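PDB 1O65: protein YiiM from Escherichia coli, which is of unconfirmed function but, as a MOSC-family protein, probably binds molybdenum and may act as an oxidoreductase on nitrogenous compounds. Local coordinates for residues V8-R14 with P171-R177; E107-M112 with D180-A186. All blocks are in the same frame, centred on the assembly; numbering follows the deposited sequence.

Overall arrangement
The two contacts illustrate how a beta domain can hold both its N-terminal lead-in and a C-terminal helical extension through one neighbourhood. In contact 1, at the surface, the loop before strand 14-21 lies against strand 172-176 of the large mixed sheet. Contact 2, more deeply buried, joins the loop before strand 115-118 to the start of helix 183-191, the first helix of the YiiM-like three-helix region. Their segments alternate along the chain: 8-14, 107-112, 171-177, then 180-186. Strand 172-176 pairs with both 14-21 and 115-118, and the centres of the two contacts lie about 15 Å apart. The strand leads to helix 183-191, and R177 of contact 1 packs on Y111 of contact 2.

Contact 1 (V8-R14 with P171-R177); sequences VEREQMR and PLELVSR
Two hydrogen bonds tie V8-R14 to P171-R177: R177 N donates to E9 OE2 at 2.8 Å, and L174 N to M13 O at 3.2 Å. They set the N-terminal lead-in against strand 172-176 of the mixed MOSC beta sheet; between them the antiparallel pairing with strand 14-21 gives way to water bridges. R14 and E173 form a non-hydrogen-bonded antiparallel pair, CA atoms 4.7 Å apart; beyond it V8-E11 curl into a turn, E11 N donating to V8 O at 3.2 Å, and Q12, in the left-handed helical region (55/51), turns the chain sharply toward M13 and strand 14-21. One water accepts from M13 N (2.9 Å) and lies 2.7 Å from L174 O; a second spans E9 O (3.2 Å) and V175 O (2.6 Å). Strand 172-176 carries a classic beta bulge, V175 and S176 both facing I115. R14 CG and E173 CG meet at 3.8 Å on one sheet face, while the E173 carboxylate salt-bridges R117. L174, chi1 t, packs its CB on M13 CB (4.3 Å) and its CD2 on V8 CG2 (4.1 Å). R177 salt-bridges D114, and V8 CG2 covers one guanidinium face, 3.5 Å from R177 NH1.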
loop_
_atom_site.group_PDB
_atom_site.type_symbol
_atom_site.label_atom_id
_atom_site.label_comp_id
_atom_site.label_asym_id
_atom_site.label_seq_id
_atom_site.Cartn_x
_atom_site.Cartn_y
_atom_site.Cartn_z
ATOM N N VAL A 8 -11.596 -14.355 11.021
ATOM C CA VAL A 8 -10.859 -14.443 9.790
ATOM C C VAL A 8 -9.455 -15.028 10.057
ATOM O O VAL A 8 -8.864 -15.654 9.180
ATOM C CB VAL A 8 -10.611 -13.130 9.014
ATOM C CG1 VAL A 8 -11.831 -12.682 8.232
ATOM C CG2 VAL A 8 -10.090 -12.026 9.902
ATOM N N GLU A 9 -8.937 -14.804 11.271
ATOM C CA GLU A 9 -7.631 -15.318 11.634
ATOM C C GLU A 9 -7.569 -16.832 11.446
ATOM O O GLU A 9 -6.554 -17.370 10.994
ATOM C CB GLU A 9 -7.252 -14.937 13.072
ATOM C CG GLU A 9 -7.025 -13.434 13.231
ATOM C CD GLU A 9 -6.501 -13.060 14.596
ATOM O OE1 GLU A 9 -6.741 -13.821 15.560
ATOM O OE2 GLU A 9 -5.831 -12.017 14.744
ATOM N N ARG A 10 -8.689 -17.498 11.737
ATOM C CA ARG A 10 -8.753 -18.944 11.626
ATOM C C ARG A 10 -9.174 -19.521 10.306
ATOM O O ARG A 10 -9.172 -20.762 10.232
ATOM C CB ARG A 10 -9.700 -19.453 12.751
ATOM C CG ARG A 10 -9.080 -19.169 14.120
ATOM C CD ARG A 10 -9.748 -19.962 15.224
ATOM N NE ARG A 10 -8.770 -20.560 16.132
ATOM C CZ ARG A 10 -7.971 -21.582 15.820
ATOM N NH1 ARG A 10 -8.008 -22.152 14.622
ATOM N NH2 ARG A 10 -7.109 -22.037 16.723
ATOM N N GLU A 11 -9.488 -18.766 9.271
ATOM C CA GLU A 11 -9.945 -19.296 7.997
ATOM C C GLU A 11 -8.798 -19.640 7.049
ATOM O O GLU A 11 -9.010 -19.989 5.880
ATOM C CB GLU A 11 -10.829 -18.265 7.278
ATOM C CG GLU A 11 -12.232 -18.050 7.769
ATOM C CD GLU A 11 -13.141 -19.259 7.619
ATOM O OE1 GLU A 11 -13.640 -19.510 6.512
ATOM O OE2 GLU A 11 -13.345 -19.951 8.646
ATOM N N GLN A 12 -7.552 -19.419 7.492
ATOM C CA GLN A 12 -6.376 -19.685 6.687
ATOM C C GLN A 12 -6.438 -18.971 5.348
ATOM O O GLN A 12 -6.348 -19.617 4.292
ATOM C CB GLN A 12 -6.184 -21.208 6.462
ATOM C CG GLN A 12 -5.738 -21.900 7.723
ATOM C CD GLN A 12 -5.168 -23.286 7.592
ATOM O OE1 GLN A 12 -4.594 -23.764 8.586
ATOM N NE2 GLN A 12 -5.287 -23.956 6.458
ATOM N N MET A 13 -6.702 -17.658 5.377
ATOM C CA MET A 13 -6.718 -16.914 4.121
ATOM C C MET A 13 -5.316 -16.970 3.482
ATOM O O MET A 13 -4.339 -16.551 4.074
ATOM C CB MET A 13 -7.159 -15.475 4.279
ATOM C CG MET A 13 -8.589 -15.255 4.740
ATOM S SD MET A 13 -9.809 -16.289 3.972
ATOM C CE MET A 13 -9.771 -15.848 2.244
ATOM N N ARG A 14 -5.249 -17.467 2.263
ATOM C CA ARG A 14 -4.002 -17.620 1.519
ATOM C C ARG A 14 -4.090 -16.949 0.172
ATOM O O ARG A 14 -5.096 -17.033 -0.522
ATOM C CB ARG A 14 -3.688 -19.131 1.386
ATOM C CG ARG A 14 -2.688 -19.560 2.425
ATOM C CD ARG A 14 -3.064 -20.728 3.278
ATOM N NE ARG A 14 -3.012 -21.986 2.585
ATOM C CZ ARG A 14 -2.873 -23.199 3.099
ATOM N NH1 ARG A 14 -2.744 -23.429 4.393
ATOM N NH2 ARG A 14 -2.863 -24.227 2.264
ATOM N N PRO A 171 2.655 -18.258 -0.680
ATOM C CA PRO A 171 1.530 -17.362 -0.618
ATOM C C PRO A 171 1.512 -16.467 0.619
ATOM O O PRO A 171 2.166 -16.761 1.619
ATOM C CB PRO A 171 0.328 -18.320 -0.502
ATOM C CG PRO A 171 0.877 -19.489 0.243
ATOM C CD PRO A 171 2.302 -19.636 -0.253
ATOM N N LEU A 172 0.826 -15.318 0.515
ATOM C CA LEU A 172 0.639 -14.464 1.689
ATOM C C LEU A 172 -0.426 -15.130 2.575
ATOM O O LEU A 172 -1.474 -15.523 2.070
ATOM C CB LEU A 172 0.118 -13.069 1.333
ATOM C CG LEU A 172 0.930 -12.286 0.310
ATOM C CD1 LEU A 172 0.277 -10.932 0.049
ATOM C CD2 LEU A 172 2.372 -12.118 0.792
ATOM N N GLU A 173 -0.123 -15.297 3.847
ATOM C CA GLU A 173 -1.080 -15.931 4.759
ATOM C C GLU A 173 -1.434 -14.965 5.888
ATOM O O GLU A 173 -0.589 -14.608 6.719
ATOM C CB GLU A 173 -0.510 -17.210 5.357
ATOM C CG GLU A 173 0.207 -18.159 4.406
ATOM C CD GLU A 173 1.146 -19.106 5.125
ATOM O OE1 GLU A 173 0.648 -20.037 5.782
ATOM O OE2 GLU A 173 2.382 -18.926 5.096
ATOM N N LEU A 174 -2.707 -14.593 5.951
ATOM C CA LEU A 174 -3.121 -13.679 7.017
ATOM C C LEU A 174 -3.076 -14.417 8.344
ATOM O O LEU A 174 -3.737 -15.441 8.502
ATOM C CB LEU A 174 -4.504 -13.101 6.695
ATOM C CG LEU A 174 -5.087 -12.225 7.822
ATOM C CD1 LEU A 174 -4.472 -10.833 7.764
ATOM C CD2 LEU A 174 -6.609 -12.203 7.758
ATOM N N VAL A 175 -2.376 -13.876 9.333
ATOM C CA VAL A 175 -2.260 -14.551 10.630
ATOM C C VAL A 175 -2.837 -13.753 11.760
ATOM O O VAL A 175 -3.349 -14.344 12.725
ATOM C CB VAL A 175 -0.814 -15.008 10.905
ATOM C CG1 VAL A 175 0.216 -13.917 10.614
ATOM C CG2 VAL A 175 -0.672 -15.423 12.361
ATOM N N SER A 176 -2.743 -12.413 11.724
ATOM C CA SER A 176 -3.363 -11.615 12.778
ATOM C C SER A 176 -4.122 -10.404 12.222
ATOM O O SER A 176 -3.660 -9.696 11.326
ATOM C CB SER A 176 -2.349 -11.150 13.818
ATOM O OG SER A 176 -1.711 -12.244 14.481
ATOM N N ARG A 177 -5.339 -10.209 12.727
ATOM C CA ARG A 177 -6.170 -9.064 12.411
ATOM C C ARG A 177 -6.229 -8.246 13.708
ATOM O O ARG A 177 -6.858 -8.741 14.633
ATOM C CB ARG A 177 -7.580 -9.354 11.936
ATOM C CG ARG A 177 -8.368 -8.017 11.817
ATOM C CD ARG A 177 -9.151 -7.981 10.533
ATOM N NE ARG A 177 -8.420 -8.301 9.343
ATOM C CZ ARG A 177 -8.969 -8.751 8.220
ATOM N NH1 ARG A 177 -10.279 -8.912 8.215
ATOM N NH2 ARG A 177 -8.240 -9.010 7.147
HETATM O O HOH W 1 -6.261 -16.310 7.931
HETATM O O HOH W 2 -3.889 -16.876 12.773
#

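Contact 2 (E107-M112 with D180-A186); sequences ESNVYM and DVTVQEA
In this largely buried backbone junction the loop E107-M112, leading to strand 115-118, receives the N-terminal end of helix 183-191. Three hydrogen bonds fix it: M112 N donates to V181 O (2.8 Å), V183 N to V110 O (2.9 Å) and Q184 N to E107 O (3.0 Å). These bonds join the first helix of the YiiM-like three-helix region to a MOSC loop. The first two flank a single backbone bridge between Y111 and T182, whose CA atoms approach to 3.9 Å; the last two give amides of the helix's first turn carbonyl acceptors from the loop. T182 is the N-cap (phi/psi -75/164, chi1 p) of a capping box: E185 N donates to T182 OG1 and T182 N to E185 OE2, both at 3.0 Å. T182 CG2 also makes a CH-pi contact, 3.5 Å from the Y111 ring centroid. V110 CG1 meets V183 CG2 at 3.8 Å. M112, m at all three chi angles, brings its CG to V181 CG2 (3.9 Å) and its SD to A186 CB (3.9 Å); M112, V183 and A186 all touch P128. E107 packs its CG 3.6 Å from V183 CG1, while E107 OE2 accepts hydrogen bonds from G155 N and H76 NE2.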
loop_
_atom_site.group_PDB
_atom_site.type_symbol
_atom_site.label_atom_id
_atom_site.label_comp_id
_atom_site.label_asym_id
_atom_site.label_seq_id
_atom_site.Cartn_x
_atom_site.Cartn_y
_atom_site.Cartn_z
ATOM N N GLU A 107 -8.430 -2.694 -0.807
ATOM C CA GLU A 107 -8.487 -1.746 0.292
ATOM C C GLU A 107 -9.649 -2.043 1.239
ATOM O O GLU A 107 -9.559 -1.723 2.441
ATOM C CB GLU A 107 -8.640 -0.299 -0.233
ATOM C CG GLU A 107 -7.396 0.144 -1.009
ATOM C CD GLU A 107 -7.360 -0.358 -2.433
ATOM O OE1 GLU A 107 -8.379 -0.912 -2.967
ATOM O OE2 GLU A 107 -6.291 -0.244 -3.057
ATOM N N SER A 108 -10.761 -2.588 0.720
ATOM C CA SER A 108 -11.894 -2.886 1.572
ATOM C C SER A 108 -11.784 -4.181 2.343
ATOM O O SER A 108 -12.638 -4.351 3.230
ATOM C CB SER A 108 -13.231 -2.807 0.819
ATOM O OG SER A 108 -13.173 -3.472 -0.429
ATOM N N ASN A 109 -10.884 -5.106 2.071
ATOM C CA ASN A 109 -10.822 -6.294 2.932
ATOM C C ASN A 109 -9.421 -6.447 3.543
ATOM O O ASN A 109 -9.077 -7.512 4.070
ATOM C CB ASN A 109 -11.296 -7.561 2.245
ATOM C CG ASN A 109 -10.383 -8.055 1.171
ATOM O OD1 ASN A 109 -9.640 -7.232 0.616
ATOM N ND2 ASN A 109 -10.379 -9.352 0.848
ATOM N N VAL A 110 -8.564 -5.449 3.356
ATOM C CA VAL A 110 -7.246 -5.465 4.001
ATOM C C VAL A 110 -7.292 -4.433 5.136
ATOM O O VAL A 110 -7.699 -3.293 4.906
ATOM C CB VAL A 110 -6.109 -5.216 3.017
ATOM C CG1 VAL A 110 -4.772 -4.940 3.688
ATOM C CG2 VAL A 110 -5.940 -6.464 2.135
ATOM N N TYR A 111 -6.972 -4.848 6.354
ATOM C CA TYR A 111 -7.033 -3.929 7.484
ATOM C C TYR A 111 -5.663 -3.414 7.916
ATOM O O TYR A 111 -4.639 -4.106 7.816
ATOM C CB TYR A 111 -7.722 -4.629 8.665
ATOM C CG TYR A 111 -9.222 -4.823 8.490
ATOM C CD1 TYR A 111 -9.698 -5.711 7.532
ATOM C CD2 TYR A 111 -10.152 -4.122 9.250
ATOM C CE1 TYR A 111 -11.039 -5.916 7.343
ATOM C CE2 TYR A 111 -11.514 -4.326 9.055
ATOM C CZ TYR A 111 -11.948 -5.220 8.098
ATOM O OH TYR A 111 -13.286 -5.430 7.866
ATOM N N MET A 112 -5.653 -2.193 8.454
ATOM C CA MET A 112 -4.414 -1.592 8.974
ATOM C C MET A 112 -3.893 -2.481 10.095
ATOM O O MET A 112 -4.699 -2.872 10.932
ATOM C CB MET A 112 -4.727 -0.223 9.571
ATOM C CG MET A 112 -5.295 0.770 8.559
ATOM S SD MET A 112 -4.122 1.173 7.244
ATOM C CE MET A 112 -2.840 1.940 8.207
ATOM N N ASP A 180 -9.676 -2.477 13.512
ATOM C CA ASP A 180 -10.932 -2.516 12.777
ATOM C C ASP A 180 -10.967 -1.353 11.793
ATOM O O ASP A 180 -12.014 -0.795 11.503
ATOM C CB ASP A 180 -12.179 -2.530 13.651
ATOM C CG ASP A 180 -12.336 -1.208 14.365
ATOM O OD1 ASP A 180 -11.299 -0.506 14.448
ATOM O OD2 ASP A 180 -13.482 -0.904 14.787
ATOM N N VAL A 181 -9.773 -0.910 11.357
ATOM C CA VAL A 181 -9.777 0.133 10.328
ATOM C C VAL A 181 -9.157 -0.446 9.069
ATOM O O VAL A 181 -8.003 -0.850 9.063
ATOM C CB VAL A 181 -9.251 1.495 10.718
ATOM C CG1 VAL A 181 -8.224 1.485 11.818
ATOM C CG2 VAL A 181 -8.712 2.279 9.498
ATOM N N THR A 182 -9.942 -0.525 8.014
ATOM C CA THR A 182 -9.493 -1.021 6.725
ATOM C C THR A 182 -8.628 0.064 6.056
ATOM O O THR A 182 -8.742 1.247 6.384
ATOM C CB THR A 182 -10.677 -1.270 5.774
ATOM O OG1 THR A 182 -11.358 -0.028 5.533
ATOM C CG2 THR A 182 -11.694 -2.253 6.365
ATOM N N VAL A 183 -7.891 -0.355 5.054
ATOM C CA VAL A 183 -7.093 0.507 4.204
ATOM C C VAL A 183 -7.992 1.547 3.547
ATOM O O VAL A 183 -7.701 2.748 3.487
ATOM C CB VAL A 183 -6.330 -0.335 3.151
ATOM C CG1 VAL A 183 -5.610 0.531 2.147
ATOM C CG2 VAL A 183 -5.286 -1.213 3.881
ATOM N N GLN A 184 -9.188 1.132 3.129
ATOM C CA GLN A 184 -10.158 2.014 2.497
ATOM C C GLN A 184 -10.529 3.133 3.461
ATOM O O GLN A 184 -10.498 4.296 3.075
ATOM C CB GLN A 184 -11.401 1.249 2.045
ATOM C CG GLN A 184 -12.513 2.145 1.494
ATOM C CD GLN A 184 -13.707 1.287 1.059
ATOM O OE1 GLN A 184 -14.333 0.593 1.857
ATOM N NE2 GLN A 184 -14.023 1.323 -0.227
ATOM N N GLU A 185 -10.854 2.767 4.695
ATOM C CA GLU A 185 -11.168 3.755 5.717
ATOM C C GLU A 185 -9.986 4.698 5.962
ATOM O O GLU A 185 -10.167 5.906 6.003
ATOM C CB GLU A 185 -11.563 3.096 7.025
ATOM C CG GLU A 185 -12.848 2.281 7.006
ATOM C CD GLU A 185 -13.016 1.522 8.327
ATOM O OE1 GLU A 185 -13.294 2.242 9.326
ATOM O OE2 GLU A 185 -12.834 0.287 8.339
ATOM N N ALA A 186 -8.771 4.180 6.133
ATOM C CA ALA A 186 -7.630 5.040 6.375
ATOM C C ALA A 186 -7.466 6.010 5.194
ATOM O O ALA A 186 -7.272 7.199 5.410
ATOM C CB ALA A 186 -6.359 4.262 6.607
#